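Local coordinates for protein inositol-1,4,5-trisphosphate 5-phosphatase 1 (Schizosaccharomyces pombe, PDB 1I9Z) that removes the 5-phosphate from phosphatidylinositol 4,5-bisphosphate and soluble inositol phosphates through its catalytic domain, thereby controlling phosphoinositide levels in membrane trafficking and signalling, at residues A[30-36]-A[61-67]; A[165-171]-A[207-213]; A[177-181]-A[245-249]. All coordinates share one frame; numbering follows the deposited sequence.

In the fold
The three contacts illustrate how chemistry follows position in a DNase I-like phosphatase domain. All are largely buried. Contact 1 belongs to the six-stranded sheet and contact 2 to the five-stranded one; each prolongs a parallel strand pairing into loops at the catalytic cleft, so backbone bonds give way to polar side chains facing calcium or the inositol bisphosphate. They meet where Asn33 bonds Asp207. Contact 3, its centre about 12 Å from that of contact 2, lies away from calcium and ligand and relies on aromatic and apolar surfaces. Helix 174-187 links the last two: Arg177, Asp178 and Asp180 bond to the loops of contact 2, while Tyr181 packs on 245-249.

Contact 1: residues A[30-36]-A[61-67]; sequences ASYNLNG and GFQEIVQ. With CA (calcium ion), chain B.
Glu64 OE2 is shared by three groups: the calcium ion, 2.8 Å from Glu64 OE2, the amide of Asn33, whose ND2 donates to the same oxygen over 3.2 Å, and, weakly, NE2 of His166. The setting is a beta-alpha-beta unit of the DNase I-like fold, whose adjacent parallel strands 20-33 and 57-63 end at the metal. Calcium here probably stands in for the magnesium cofactor. The bond from Asn33 lies in its own amide plane but reaches Glu64 OE2 from above the carboxylate, the two planes being 67° apart. Asn33 ND2 has a second and stronger partner, Asp207. The oxygen end of the Asn33 amide is occupied too: with CG opposite the backbone N (chi1 178°), OD1 accepts Asn35 N at 3.0 Å in an Asx turn and has a calcium-bound water within bonding distance. Partners at both ends fix the rotation of this amide. The other carboxylate oxygen, Glu64 OE1, also close to the calcium, accepts from the backbone N of Leu68, which steadies the metal ligand.

Behind the metal site the strands run in register, Ser31 beside Gly61 and Asn33 beside Gln63. The pairing continues past the strand ends, where Leu34 N donates to Gln63 O at 2.8 Å. On the sheet face carrying Tyr32 and Phe62 the chemistry turns apolar: Leu34 CD1 meets Phe62 CD2 at 3.6 Å, Leu34 CD2 lies over a face of the Tyr32 ring, and Trp84 of helix 78-94 adds cover. Further along, Gly36 has a positive phi, and a side chain there would run into Gln67 N. Beside it a single water joins the two loops, donating to Gly36 O at 2.9 Å and to Ile65 O at 2.7 Å.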
loop_
_atom_site.group_PDB
_atom_site.type_symbol
_atom_site.label_atom_id
_atom_site.label_comp_id
_atom_site.label_asym_id
_atom_site.label_seq_id
_atom_site.Cartn_x
_atom_site.Cartn_y
_atom_site.Cartn_z
ATOM N N ALA A 30 -1.082 6.142 3.318
ATOM C CA ALA A 30 -0.871 6.555 4.684
ATOM C C ALA A 30 -1.135 5.428 5.671
ATOM O O ALA A 30 -2.145 4.746 5.577
ATOM C CB ALA A 30 -1.864 7.771 5.014
ATOM N N SER A 31 -0.260 5.328 6.672
ATOM C CA SER A 31 -0.335 4.289 7.689
ATOM C C SER A 31 -0.154 4.843 9.111
ATOM O O SER A 31 0.738 5.702 9.366
ATOM C CB SER A 31 0.740 3.200 7.409
ATOM O OG SER A 31 0.428 2.068 8.177
ATOM N N TYR A 32 -0.953 4.329 10.053
ATOM C CA TYR A 32 -0.861 4.772 11.432
ATOM C C TYR A 32 -1.288 3.737 12.455
ATOM O O TYR A 32 -2.436 3.286 12.426
ATOM C CB TYR A 32 -1.722 6.047 11.591
ATOM C CG TYR A 32 -1.442 6.956 12.788
ATOM C CD1 TYR A 32 -0.426 6.706 13.723
ATOM C CD2 TYR A 32 -2.183 8.151 12.936
ATOM C CE1 TYR A 32 -0.175 7.639 14.800
ATOM C CE2 TYR A 32 -1.937 9.038 13.961
ATOM C CZ TYR A 32 -0.947 8.779 14.885
ATOM O OH TYR A 32 -0.746 9.659 15.954
ATOM N N ASN A 33 -0.361 3.272 13.296
ATOM C CA ASN A 33 -0.714 2.387 14.404
ATOM C C ASN A 33 -1.102 3.407 15.504
ATOM O O ASN A 33 -0.260 4.130 16.057
ATOM C CB ASN A 33 0.495 1.579 14.950
ATOM C CG ASN A 33 0.097 0.739 16.102
ATOM O OD1 ASN A 33 -0.588 1.224 17.016
ATOM N ND2 ASN A 33 0.534 -0.544 16.128
ATOM N N LEU A 34 -2.400 3.438 15.792
ATOM C CA LEU A 34 -3.028 4.389 16.747
ATOM C C LEU A 34 -2.903 4.156 18.220
ATOM O O LEU A 34 -3.199 5.073 19.015
ATOM C CB LEU A 34 -4.546 4.385 16.459
ATOM C CG LEU A 34 -4.832 4.759 15.025
ATOM C CD1 LEU A 34 -6.342 4.329 14.774
ATOM C CD2 LEU A 34 -4.687 6.299 14.808
ATOM N N ASN A 35 -2.515 2.934 18.618
ATOM C CA ASN A 35 -2.449 2.611 20.031
ATOM C C ASN A 35 -3.822 2.893 20.704
ATOM O O ASN A 35 -3.869 3.315 21.893
ATOM C CB ASN A 35 -1.353 3.411 20.724
ATOM C CG ASN A 35 -1.011 2.877 22.091
ATOM O OD1 ASN A 35 -1.011 1.664 22.348
ATOM N ND2 ASN A 35 -0.733 3.814 23.016
ATOM N N GLY A 36 -4.894 2.731 19.920
ATOM C CA GLY A 36 -6.249 2.912 20.439
ATOM C C GLY A 36 -6.653 4.355 20.691
ATOM O O GLY A 36 -7.682 4.576 21.325
ATOM N N GLY A 61 -4.458 3.194 6.012
ATOM C CA GLY A 61 -4.505 2.014 6.821
ATOM C C GLY A 61 -4.197 2.346 8.263
ATOM O O GLY A 61 -3.212 3.074 8.587
ATOM N N PHE A 62 -5.047 1.835 9.151
ATOM C CA PHE A 62 -4.878 2.013 10.586
ATOM C C PHE A 62 -4.642 0.687 11.268
ATOM O O PHE A 62 -5.171 -0.377 10.791
ATOM C CB PHE A 62 -6.171 2.611 11.253
ATOM C CG PHE A 62 -6.455 4.010 10.833
ATOM C CD1 PHE A 62 -7.493 4.284 9.971
ATOM C CD2 PHE A 62 -5.687 5.063 11.324
ATOM C CE1 PHE A 62 -7.783 5.654 9.594
ATOM C CE2 PHE A 62 -5.964 6.441 10.946
ATOM C CZ PHE A 62 -7.016 6.712 10.090
ATOM N N GLN A 63 -3.801 0.714 12.322
ATOM C CA GLN A 63 -3.648 -0.443 13.200
ATOM C C GLN A 63 -4.044 -0.000 14.618
ATOM O O GLN A 63 -3.929 1.190 14.981
ATOM C CB GLN A 63 -2.256 -1.034 13.192
ATOM C CG GLN A 63 -1.806 -1.382 11.706
ATOM C CD GLN A 63 -1.281 -0.148 11.004
ATOM O OE1 GLN A 63 -0.605 0.677 11.636
ATOM N NE2 GLN A 63 -1.531 -0.035 9.696
ATOM N N GLU A 64 -4.474 -0.961 15.422
ATOM C CA GLU A 64 -4.921 -0.698 16.799
ATOM C C GLU A 64 -6.006 0.373 16.945
ATOM O O GLU A 64 -5.895 1.283 17.809
ATOM C CB GLU A 64 -3.747 -0.389 17.758
ATOM C CG GLU A 64 -2.718 -1.528 17.716
ATOM C CD GLU A 64 -1.763 -1.495 18.870
ATOM O OE1 GLU A 64 -2.193 -1.100 19.986
ATOM O OE2 GLU A 64 -0.626 -1.957 18.719
ATOM N N ILE A 65 -7.047 0.284 16.137
ATOM C CA ILE A 65 -8.187 1.229 16.288
ATOM C C ILE A 65 -8.661 1.052 17.747
ATOM O O ILE A 65 -9.126 1.997 18.421
ATOM C CB ILE A 65 -9.295 0.930 15.258
ATOM C CG1 ILE A 65 -8.839 1.504 13.908
ATOM C CG2 ILE A 65 -10.718 1.588 15.752
ATOM C CD1 ILE A 65 -9.747 1.219 12.777
ATOM N N VAL A 66 -8.483 -0.164 18.249
ATOM C CA VAL A 66 -8.707 -0.451 19.661
ATOM C C VAL A 66 -7.307 -0.913 20.135
ATOM O O VAL A 66 -6.676 -1.776 19.515
ATOM C CB VAL A 66 -9.713 -1.574 19.888
ATOM C CG1 VAL A 66 -9.824 -1.838 21.416
ATOM C CG2 VAL A 66 -11.057 -1.149 19.347
ATOM N N GLN A 67 -6.812 -0.287 21.189
ATOM C CA GLN A 67 -5.496 -0.613 21.739
ATOM C C GLN A 67 -5.402 -2.093 22.117
ATOM O O GLN A 67 -6.281 -2.637 22.773
ATOM C CB GLN A 67 -5.220 0.270 22.971
ATOM C CG GLN A 67 -4.113 -0.222 23.860
ATOM C CD GLN A 67 -3.489 0.856 24.729
ATOM O OE1 GLN A 67 -4.182 1.566 25.449
ATOM N NE2 GLN A 67 -2.169 0.972 24.673
HETATM CA CA CA B . 0.525 -0.776 21.023
HETATM O O HOH W 1 0.645 0.869 19.468
HETATM O O HOH W 2 -0.039 3.223 25.838
HETATM O O HOH W 3 -9.983 2.916 20.778
HETATM O O HOH W 4 0.929 -2.918 20.509
HETATM O O HOH W 5 -0.641 -2.014 23.256
HETATM O O HOH W 6 2.274 -0.298 22.285
#

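Contact 2: residues A[165-171]-A[207-213]; sequences SHLAAGY and DFNYRIS. With 2IP (D-myo-inositol-1,4-bisphosphate), chain C.
His166 and Asp207 lie side by side and point the same way, the planes of ring and carboxylate 21° apart, with His166 CE1 3.3 Å from Asp207 OD2. That oxygen is bonded to Asn33 ND2, which connects this pair to the metal side of the cleft. One residue further on, past the strand ends, Leu167 and Phe208 also run alongside each other; Leu167 CD1 rests 3.9 Å from Phe208 CB.

Asn209 is directed toward the neighbouring segment. Its ND2 donates to Leu167 O at 2.8 Å, nearly within its amide plane, though tilted 30° from the plane of the carbonyl. The amide therefore takes over where the parallel strand pairing of the DNase I-like fold stops: the last backbone bond is Leu167 N to Asp207 O, and beyond it the chains become loops that contribute Ala169, Gly170, Tyr171 and Arg211 to the inositol bisphosphate pocket.

Arg211 folds back at its second torsion (chi2 -57°), which lays the guanidinium against Asn209. NE donates to the backbone O and NH2 to OD1 of that residue, a side-on grip in which each oxygen is met from above its carbonyl plane. Gly170 O sits 3.6 Å above the guanidinium plane of Arg211, over its centre. At the guanidinium edge, Arg211 NH1 donates to O5 of the inositol bisphosphate at 3.0 Å, the oxygen from which this enzyme class removes phosphate. A leucine in place of Arg211 has no guanidinium, which would probably leave O5 without its NH1 donor and the Asn209 amide less restrained.

The 1-phosphate is met by backbone: Tyr171 N donates to O12 at 3.2 Å, and Gly170 CA comes within 3.0 Å of O12, where a CB would clash. Tyr171 swings its ring along 211-213, and its OH bonds to Leu214 O.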
loop_
_atom_site.group_PDB
_atom_site.type_symbol
_atom_site.label_atom_id
_atom_site.label_comp_id
_atom_site.label_asym_id
_atom_site.label_seq_id
_atom_site.Cartn_x
_atom_site.Cartn_y
_atom_site.Cartn_z
ATOM N N SER A 165 -1.524 -4.265 7.036
ATOM C CA SER A 165 -1.407 -5.357 7.993
ATOM C C SER A 165 -0.841 -4.923 9.315
ATOM O O SER A 165 -0.260 -3.801 9.449
ATOM C CB SER A 165 -0.386 -6.424 7.476
ATOM O OG SER A 165 -0.888 -6.861 6.252
ATOM N N HIS A 166 -0.996 -5.820 10.280
ATOM C CA HIS A 166 -0.397 -5.647 11.604
ATOM C C HIS A 166 0.139 -7.014 11.858
ATOM O O HIS A 166 -0.658 -7.976 12.013
ATOM C CB HIS A 166 -1.478 -5.287 12.616
ATOM C CG HIS A 166 -0.963 -4.758 13.919
ATOM N ND1 HIS A 166 0.375 -4.749 14.277
ATOM C CD2 HIS A 166 -1.650 -4.286 14.990
ATOM C CE1 HIS A 166 0.490 -4.299 15.527
ATOM N NE2 HIS A 166 -0.726 -4.009 15.965
ATOM N N LEU A 167 1.484 -7.157 11.852
ATOM C CA LEU A 167 2.078 -8.483 12.046
ATOM C C LEU A 167 2.565 -8.778 13.442
ATOM O O LEU A 167 2.536 -7.904 14.372
ATOM C CB LEU A 167 3.217 -8.698 11.004
ATOM C CG LEU A 167 2.914 -8.324 9.560
ATOM C CD1 LEU A 167 4.162 -8.669 8.666
ATOM C CD2 LEU A 167 1.570 -9.080 9.045
ATOM N N ALA A 168 3.014 -10.017 13.659
ATOM C CA ALA A 168 3.370 -10.434 15.040
ATOM C C ALA A 168 4.311 -9.504 15.778
ATOM O O ALA A 168 5.327 -9.106 15.191
ATOM C CB ALA A 168 3.966 -11.814 15.043
ATOM N N ALA A 169 4.011 -9.201 17.050
ATOM C CA ALA A 169 4.865 -8.283 17.831
ATOM C C ALA A 169 5.939 -9.102 18.496
ATOM O O ALA A 169 5.786 -10.329 18.645
ATOM C CB ALA A 169 4.033 -7.572 18.919
ATOM N N GLY A 170 7.016 -8.443 18.892
ATOM C CA GLY A 170 8.068 -9.167 19.588
ATOM C C GLY A 170 9.411 -8.689 19.075
ATOM O O GLY A 170 9.555 -8.302 17.907
ATOM N N TYR A 171 10.387 -8.660 19.969
ATOM C CA TYR A 171 11.717 -8.220 19.592
ATOM C C TYR A 171 12.473 -9.175 18.659
ATOM O O TYR A 171 12.906 -8.808 17.567
ATOM C CB TYR A 171 12.532 -8.010 20.859
ATOM C CG TYR A 171 13.927 -7.522 20.574
ATOM C CD1 TYR A 171 14.141 -6.324 19.932
ATOM C CD2 TYR A 171 15.044 -8.270 20.985
ATOM C CE1 TYR A 171 15.436 -5.838 19.692
ATOM C CE2 TYR A 171 16.349 -7.807 20.752
ATOM C CZ TYR A 171 16.521 -6.566 20.107
ATOM O OH TYR A 171 17.798 -6.040 19.996
ATOM N N ASP A 207 2.046 -1.905 10.123
ATOM C CA ASP A 207 2.942 -2.131 11.258
ATOM C C ASP A 207 3.368 -3.586 11.087
ATOM O O ASP A 207 2.752 -4.525 11.625
ATOM C CB ASP A 207 2.185 -1.955 12.581
ATOM C CG ASP A 207 3.097 -2.146 13.798
ATOM O OD1 ASP A 207 4.247 -2.648 13.606
ATOM O OD2 ASP A 207 2.654 -1.817 14.931
ATOM N N PHE A 208 4.451 -3.756 10.329
ATOM C CA PHE A 208 4.965 -5.111 10.095
ATOM C C PHE A 208 5.715 -5.612 11.323
ATOM O O PHE A 208 6.041 -6.791 11.425
ATOM C CB PHE A 208 5.866 -5.169 8.828
ATOM C CG PHE A 208 5.170 -4.837 7.544
ATOM C CD1 PHE A 208 3.767 -4.905 7.426
ATOM C CD2 PHE A 208 5.929 -4.551 6.382
ATOM C CE1 PHE A 208 3.150 -4.724 6.201
ATOM C CE2 PHE A 208 5.326 -4.365 5.168
ATOM C CZ PHE A 208 3.925 -4.456 5.061
ATOM N N ASN A 209 6.051 -4.696 12.248
ATOM C CA ASN A 209 6.658 -5.063 13.512
ATOM C C ASN A 209 8.091 -5.532 13.510
ATOM O O ASN A 209 8.583 -5.947 14.547
ATOM C CB ASN A 209 5.791 -6.088 14.302
ATOM C CG ASN A 209 5.085 -5.458 15.562
ATOM O OD1 ASN A 209 5.682 -4.675 16.288
ATOM N ND2 ASN A 209 3.785 -5.792 15.774
ATOM N N TYR A 210 8.759 -5.430 12.360
ATOM C CA TYR A 210 10.166 -5.812 12.298
ATOM C C TYR A 210 10.978 -4.804 13.072
ATOM O O TYR A 210 10.683 -3.566 13.057
ATOM C CB TYR A 210 10.637 -5.911 10.873
ATOM C CG TYR A 210 10.106 -7.160 10.157
ATOM C CD1 TYR A 210 8.921 -7.114 9.416
ATOM C CD2 TYR A 210 10.824 -8.363 10.190
ATOM C CE1 TYR A 210 8.456 -8.225 8.709
ATOM C CE2 TYR A 210 10.349 -9.488 9.511
ATOM C CZ TYR A 210 9.148 -9.387 8.762
ATOM O OH TYR A 210 8.707 -10.476 8.083
ATOM N N ARG A 211 12.043 -5.307 13.704
ATOM C CA ARG A 211 12.829 -4.491 14.669
ATOM C C ARG A 211 14.301 -4.279 14.281
ATOM O O ARG A 211 14.796 -4.827 13.261
ATOM C CB ARG A 211 12.786 -5.167 16.055
ATOM C CG ARG A 211 11.361 -5.524 16.579
ATOM C CD ARG A 211 10.451 -4.285 16.655
ATOM N NE ARG A 211 9.088 -4.675 17.036
ATOM C CZ ARG A 211 8.671 -4.792 18.302
ATOM N NH1 ARG A 211 9.518 -4.533 19.303
ATOM N NH2 ARG A 211 7.423 -5.234 18.561
ATOM N N ILE A 212 14.970 -3.385 15.038
ATOM C CA ILE A 212 16.424 -3.170 14.793
ATOM C C ILE A 212 17.083 -4.090 15.830
ATOM O O ILE A 212 16.861 -3.953 17.051
ATOM C CB ILE A 212 16.797 -1.697 15.052
ATOM C CG1 ILE A 212 16.104 -0.813 13.989
ATOM C CG2 ILE A 212 18.329 -1.508 15.005
ATOM C CD1 ILE A 212 16.244 0.652 14.376
ATOM N N SER A 213 17.962 -5.009 15.366
ATOM C CA SER A 213 18.539 -5.968 16.284
ATOM C C SER A 213 19.756 -5.472 17.086
ATOM O O SER A 213 20.840 -6.114 17.053
ATOM C CB SER A 213 18.909 -7.277 15.494
ATOM O OG SER A 213 17.830 -7.601 14.609
HETATM C C1 2IP C . 7.357 -7.547 23.226
HETATM C C2 2IP C . 5.856 -7.479 23.609
HETATM C C3 2IP C . 5.402 -6.015 23.929
HETATM C C4 2IP C . 5.721 -5.002 22.798
HETATM C C5 2IP C . 7.249 -5.034 22.573
HETATM C C6 2IP C . 7.757 -6.449 22.167
HETATM O O1 2IP C . 8.405 -8.258 23.829
HETATM O O2 2IP C . 5.024 -7.941 22.580
HETATM O O3 2IP C . 4.021 -5.967 24.135
HETATM O O4 2IP C . 5.284 -3.668 23.216
HETATM O O5 2IP C . 7.619 -4.117 21.544
HETATM O O6 2IP C . 9.158 -6.236 22.052
HETATM P P4 2IP C . 4.128 -2.859 22.520
HETATM O O41 2IP C . 4.464 -2.836 20.982
HETATM O O42 2IP C . 4.077 -1.500 23.055
HETATM O O43 2IP C . 2.882 -3.685 22.885
HETATM P P1 2IP C . 9.183 -9.482 23.435
HETATM O O11 2IP C . 9.101 -10.354 24.700
HETATM O O12 2IP C . 8.756 -10.296 22.238
HETATM O O13 2IP C . 10.632 -8.991 23.339
#

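Contact 3: residues A[177-181]-A[245-249]; sequences RDHDY and KVFPF
Tyr181 and Phe247 form the aromatic part of this contact, an edge-to-face pair with centroids 4.7 Å apart and planes at 57°. The tyrosine supplies the edge: its CD1 stands 3.5 Å above the centre of the Phe247 ring. With CG turned opposite the backbone N (chi1 164°), the Tyr181 ring is brought over the backbone of 246-247. One face of the same tyrosine ring is covered by that backbone, with Phe247 N 3.3 Å above its plane toward the rim and Val246 CA nearby. A single ring thus offers an edge to one group and a face to another.

Apolar contacts extend the aromatic pair in both directions. Near the helix, Val246 CG1 lies 3.8 Å from Tyr181 CB, their side chains sliding past each other in opposite directions. At the far end of the ring, Pro248 CD packs 3.8 Å from Tyr181 CZ, beside the hydroxyl.

Polar groups belong mainly to other partners. Asp178 crosses Val246 at about a right angle, its OD2 3.3 Å from Val246 CG1, yet that oxygen is bonded to Tyr210 OH. Lys245 passes near Asp178 without joining it: the charged atoms Asp178 OD1 and Lys245 NZ stay 4.7 Å apart, and NZ is bonded to Gln240.

The contact joins helix 174-187 to the loop that follows helix 236-242. Val246 reaches Met241 at the end of that helix, while Phe247 stacks on Phe208 and touches Leu286, so the loop contacts helix 174-187 through Tyr181 and strand 283-288 through Phe247.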
loop_
_atom_site.group_PDB
_atom_site.type_symbol
_atom_site.label_atom_id
_atom_site.label_comp_id
_atom_site.label_asym_id
_atom_site.label_seq_id
_atom_site.Cartn_x
_atom_site.Cartn_y
_atom_site.Cartn_z
ATOM N N ARG A 177 7.030 -13.196 12.078
ATOM C CA ARG A 177 6.563 -12.207 11.105
ATOM C C ARG A 177 6.730 -12.763 9.685
ATOM O O ARG A 177 5.905 -12.535 8.788
ATOM C CB ARG A 177 7.389 -10.892 11.246
ATOM C CG ARG A 177 7.082 -10.185 12.572
ATOM C CD ARG A 177 7.825 -8.871 12.682
ATOM N NE ARG A 177 9.135 -8.991 13.376
ATOM C CZ ARG A 177 9.264 -9.059 14.720
ATOM N NH1 ARG A 177 10.472 -9.105 15.309
ATOM N NH2 ARG A 177 8.192 -9.159 15.502
ATOM N N ASP A 178 7.828 -13.467 9.421
ATOM C CA ASP A 178 7.966 -13.972 8.033
ATOM C C ASP A 178 6.823 -14.976 7.718
ATOM O O ASP A 178 6.298 -15.031 6.625
ATOM C CB ASP A 178 9.313 -14.703 7.861
ATOM C CG ASP A 178 10.500 -13.782 7.867
ATOM O OD1 ASP A 178 11.648 -14.354 7.789
ATOM O OD2 ASP A 178 10.367 -12.502 7.938
ATOM N N HIS A 179 6.480 -15.761 8.730
ATOM C CA HIS A 179 5.422 -16.748 8.605
ATOM C C HIS A 179 4.098 -16.005 8.346
ATOM O O HIS A 179 3.223 -16.475 7.585
ATOM C CB HIS A 179 5.313 -17.524 9.898
ATOM C CG HIS A 179 4.076 -18.358 9.969
ATOM N ND1 HIS A 179 3.031 -18.080 10.829
ATOM C CD2 HIS A 179 3.721 -19.464 9.281
ATOM C CE1 HIS A 179 2.081 -18.998 10.676
ATOM N NE2 HIS A 179 2.478 -19.848 9.738
ATOM N N ASP A 180 3.931 -14.861 9.010
ATOM C CA ASP A 180 2.705 -14.077 8.819
ATOM C C ASP A 180 2.623 -13.574 7.381
ATOM O O ASP A 180 1.551 -13.534 6.763
ATOM C CB ASP A 180 2.658 -12.855 9.776
ATOM C CG ASP A 180 2.361 -13.225 11.199
ATOM O OD1 ASP A 180 1.983 -14.381 11.454
ATOM O OD2 ASP A 180 2.529 -12.371 12.107
ATOM N N TYR A 181 3.762 -13.161 6.829
ATOM C CA TYR A 181 3.794 -12.738 5.460
ATOM C C TYR A 181 3.301 -13.861 4.565
ATOM O O TYR A 181 2.430 -13.671 3.696
ATOM C CB TYR A 181 5.249 -12.402 5.025
ATOM C CG TYR A 181 5.375 -12.326 3.525
ATOM C CD1 TYR A 181 4.951 -11.224 2.832
ATOM C CD2 TYR A 181 5.751 -13.470 2.785
ATOM C CE1 TYR A 181 4.865 -11.234 1.427
ATOM C CE2 TYR A 181 5.660 -13.514 1.418
ATOM C CZ TYR A 181 5.204 -12.382 0.737
ATOM O OH TYR A 181 5.009 -12.420 -0.588
ATOM N N LYS A 245 13.172 -14.214 1.273
ATOM C CA LYS A 245 12.260 -14.934 2.188
ATOM C C LYS A 245 10.855 -14.241 2.334
ATOM O O LYS A 245 9.805 -14.919 2.416
ATOM C CB LYS A 245 12.873 -15.055 3.606
ATOM C CG LYS A 245 14.274 -15.747 3.804
ATOM C CD LYS A 245 14.402 -16.115 5.307
ATOM C CE LYS A 245 15.854 -16.360 5.866
ATOM N NZ LYS A 245 15.958 -16.298 7.429
ATOM N N VAL A 246 10.833 -12.906 2.380
ATOM C CA VAL A 246 9.550 -12.205 2.532
ATOM C C VAL A 246 9.424 -11.104 1.523
ATOM O O VAL A 246 10.423 -10.565 1.068
ATOM C CB VAL A 246 9.369 -11.587 3.935
ATOM C CG1 VAL A 246 9.070 -12.638 4.885
ATOM C CG2 VAL A 246 10.616 -10.792 4.353
ATOM N N PHE A 247 8.186 -10.755 1.179
ATOM C CA PHE A 247 7.936 -9.695 0.196
ATOM C C PHE A 247 8.846 -9.714 -1.043
ATOM O O PHE A 247 9.431 -8.708 -1.420
ATOM C CB PHE A 247 8.045 -8.276 0.827
ATOM C CG PHE A 247 7.147 -8.089 2.055
ATOM C CD1 PHE A 247 7.642 -8.282 3.318
ATOM C CD2 PHE A 247 5.801 -7.749 1.894
ATOM C CE1 PHE A 247 6.844 -8.144 4.456
ATOM C CE2 PHE A 247 4.990 -7.608 3.041
ATOM C CZ PHE A 247 5.521 -7.796 4.302
ATOM N N PRO A 248 8.948 -10.881 -1.705
ATOM C CA PRO A 248 9.793 -10.922 -2.905
ATOM C C PRO A 248 9.213 -9.988 -3.983
ATOM O O PRO A 248 7.984 -9.814 -4.158
ATOM C CB PRO A 248 9.755 -12.419 -3.334
ATOM C CG PRO A 248 8.399 -12.928 -2.787
ATOM C CD PRO A 248 8.326 -12.182 -1.388
ATOM N N PHE A 249 10.104 -9.383 -4.727
ATOM C CA PHE A 249 9.766 -8.449 -5.766
ATOM C C PHE A 249 9.147 -7.150 -5.262
ATOM O O PHE A 249 8.691 -6.361 -6.065
ATOM C CB PHE A 249 8.880 -9.101 -6.846
ATOM C CG PHE A 249 9.513 -10.331 -7.477
ATOM C CD1 PHE A 249 9.059 -11.606 -7.151
ATOM C CD2 PHE A 249 10.605 -10.204 -8.346
ATOM C CE1 PHE A 249 9.684 -12.739 -7.670
ATOM C CE2 PHE A 249 11.238 -11.349 -8.874
ATOM C CZ PHE A 249 10.774 -12.604 -8.529
#